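Local coordinates for protein archease, possible chaperone (Thermotoga maritima, PDB 1J5U) that probably activates the tRNA-splicing ligase RtcB by promoting its guanylylation, binds calcium, and may act as a chaperone of proteins that process RNA or DNA, at residues Val73-Trp76 and Ile77-Ile80. Sequence-based numbering, arbitrary orientation.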
ATOM      1  N   VAL A  73       1.803   2.074  -4.738  1.00 15.45           N
ATOM      2  CA  VAL A  73       1.519   1.035  -3.764  1.00 13.36           C
ATOM      3  C   VAL A  73       1.495  -0.342  -4.459  1.00 12.45           C
ATOM      4  O   VAL A  73       1.962  -1.324  -3.905  1.00 14.50           O
ATOM      5  CB  VAL A  73       0.166   1.341  -3.038  1.00 12.16           C
ATOM      6  CG1 VAL A  73      -0.230   0.190  -2.140  1.00 11.97           C
ATOM      7  CG2 VAL A  73       0.286   2.661  -2.223  1.00  9.71           C
ATOM      8  N   ASN A  74       0.963  -0.422  -5.673  1.00 13.71           N
ATOM      9  CA  ASN A  74       0.947  -1.725  -6.322  1.00 14.12           C
ATOM     10  C   ASN A  74       2.334  -2.170  -6.709  1.00 14.64           C
ATOM     11  O   ASN A  74       2.600  -3.361  -6.779  1.00 15.19           O
ATOM     12  CB  ASN A  74      -0.011  -1.749  -7.510  1.00 15.77           C
ATOM     13  CG  ASN A  74      -1.452  -1.977  -7.060  1.00 16.71           C
ATOM     14  OD1 ASN A  74      -1.711  -2.883  -6.272  1.00 16.04           O
ATOM     15  ND2 ASN A  74      -2.373  -1.160  -7.537  1.00 15.39           N
ATOM     16  N   ASP A  75       3.229  -1.220  -6.943  1.00 14.07           N
ATOM     17  CA  ASP A  75       4.582  -1.623  -7.265  1.00 15.82           C
ATOM     18  C   ASP A  75       5.217  -2.177  -5.991  1.00 14.58           C
ATOM     19  O   ASP A  75       5.977  -3.127  -6.049  1.00 15.66           O
ATOM     20  CB  ASP A  75       5.422  -0.466  -7.804  1.00 16.28           C
ATOM     21  CG  ASP A  75       6.771  -0.956  -8.291  1.00 18.88           C
ATOM     22  OD1 ASP A  75       7.800  -0.678  -7.655  1.00 17.41           O
ATOM     23  OD2 ASP A  75       6.773  -1.681  -9.291  1.00 19.25           O
ATOM     24  N   TRP A  76       4.871  -1.607  -4.834  1.00 14.07           N
ATOM     25  CA  TRP A  76       5.386  -2.103  -3.562  1.00 14.67           C
ATOM     26  C   TRP A  76       4.922  -3.544  -3.320  1.00 14.97           C
ATOM     27  O   TRP A  76       5.648  -4.348  -2.754  1.00 14.54           O
ATOM     28  CB  TRP A  76       4.900  -1.261  -2.380  1.00 14.84           C
ATOM     29  CG  TRP A  76       5.446   0.132  -2.314  1.00 13.70           C
ATOM     30  CD1 TRP A  76       6.435   0.679  -3.100  1.00 14.56           C
ATOM     31  CD2 TRP A  76       5.016   1.168  -1.427  1.00 14.92           C
ATOM     32  NE1 TRP A  76       6.638   1.990  -2.755  1.00 12.99           N
ATOM     33  CE2 TRP A  76       5.782   2.318  -1.728  1.00 14.93           C
ATOM     34  CE3 TRP A  76       4.055   1.236  -0.395  1.00 14.06           C
ATOM     35  CZ2 TRP A  76       5.620   3.533  -1.037  1.00 14.84           C
ATOM     36  CZ3 TRP A  76       3.899   2.451   0.299  1.00 13.27           C
ATOM     37  CH2 TRP A  76       4.678   3.578  -0.030  1.00 15.20           C
ATOM     38  N   ILE A  77       3.686  -3.840  -3.706  1.00 15.57           N
ATOM     39  CA  ILE A  77       3.135  -5.189  -3.561  1.00 16.04           C
ATOM     40  C   ILE A  77       3.925  -6.154  -4.478  1.00 16.23           C
ATOM     41  O   ILE A  77       4.176  -7.294  -4.113  1.00 17.48           O
ATOM     42  CB  ILE A  77       1.629  -5.193  -3.913  1.00 16.60           C
ATOM     43  CG1 ILE A  77       0.854  -4.518  -2.758  1.00 16.95           C
ATOM     44  CG2 ILE A  77       1.136  -6.637  -4.162  1.00 20.20           C
ATOM     45  CD1 ILE A  77      -0.542  -3.978  -3.125  1.00 18.35           C
ATOM     46  N   LEU A  78       4.327  -5.677  -5.650  1.00 18.52           N
ATOM     47  CA  LEU A  78       5.107  -6.495  -6.582  1.00 19.30           C
ATOM     48  C   LEU A  78       6.446  -6.765  -5.906  1.00 19.93           C
ATOM     49  O   LEU A  78       6.909  -7.904  -5.870  1.00 20.31           O
ATOM     50  CB  LEU A  78       5.320  -5.765  -7.919  1.00 20.90           C
ATOM     51  CG  LEU A  78       6.204  -6.447  -8.990  1.00 22.19           C
ATOM     52  CD1 LEU A  78       5.657  -7.854  -9.359  1.00 21.75           C
ATOM     53  CD2 LEU A  78       6.246  -5.563 -10.230  1.00 22.56           C
ATOM     54  N   GLU A  79       7.058  -5.725  -5.346  1.00 18.42           N
ATOM     55  CA  GLU A  79       8.332  -5.901  -4.660  1.00 18.19           C
ATOM     56  C   GLU A  79       8.190  -6.868  -3.497  1.00 20.12           C
ATOM     57  O   GLU A  79       9.103  -7.686  -3.223  1.00 19.72           O
ATOM     58  CB  GLU A  79       8.874  -4.551  -4.154  1.00 15.02           C
ATOM     59  CG  GLU A  79       9.476  -3.680  -5.259  1.00 17.08           C
ATOM     60  CD  GLU A  79      10.691  -4.335  -5.904  1.00 16.87           C
ATOM     61  OE1 GLU A  79      11.403  -5.081  -5.195  1.00 18.49           O
ATOM     62  OE2 GLU A  79      10.929  -4.090  -7.108  1.00 18.93           O
ATOM     63  N   ILE A  80       7.065  -6.776  -2.782  1.00 20.46           N
ATOM     64  CA  ILE A  80       6.861  -7.679  -1.655  1.00 20.29           C
ATOM     65  C   ILE A  80       6.855  -9.130  -2.184  1.00 20.27           C
ATOM     66  O   ILE A  80       7.441 -10.015  -1.562  1.00 20.11           O
ATOM     67  CB  ILE A  80       5.541  -7.364  -0.892  1.00 21.29           C
ATOM     68  CG1 ILE A  80       5.750  -6.138   0.017  1.00 21.51           C
ATOM     69  CG2 ILE A  80       5.113  -8.583  -0.014  1.00 19.70           C
ATOM     70  CD1 ILE A  80       4.483  -5.646   0.697  1.00 22.09           C
TER
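Ile77 N donates to Val73 O at 3.1 Å, and the same i to i+4 pattern joins Asn74 to Leu78, Asp75 to Glu79 and Trp76 to Ile80, which defines two consecutive turns of the alpha-helix 66-81. Of the four bonds, Glu79 N to Asp75 O is the straightest, with an N-H...O angle of 163°, while Ile80 N to Trp76 O is the shortest at 2.8 Å.

One apolar contact, Val73 with Ile77, keeps the four-residue spacing; the Asn74-Ile77 and Val73-Trp76 contacts are three residues apart. Ile77 has CG1 beside its backbone N (chi1 -74°), and its extended branch runs back along the helix, bringing CD1 to 4.3 Å from Val73 CG1. The same methyl lies 3.5 Å from Asn74 OD1, the Asn74 and Ile77 side chains running side by side in the same direction. That oxygen accepts a hydrogen bond from Leu114 N, tying the helix to strand 113-124. Trp76 lays one face of its indole over the preceding turn, where Val73 CA stands 3.9 Å above the ring plane, offset toward the rim. Beyond the helix, Trp76 meets Tyr60 edge-to-face and packs on Pro86 and Ile89, whereas Val73 touches Leu36 and Ala39 of helix 32-47.

Two acidic side chains, Asp75 and Glu79, also lie alongside each other, with carboxylate planes 57° apart and Asp75 OD1 4.7 Å from Glu79 OE2. Lys58 forms salt bridges with both of these oxygens, which would probably offset their mutual repulsion; Lys56 pairs with Glu79 OE1, and Tyr60 OH is hydrogen-bonded to Asp75 OD1. The other carboxylate oxygen of Asp75 has an apolar neighbour, OD2 lying 4.0 Å from Leu78 CD2.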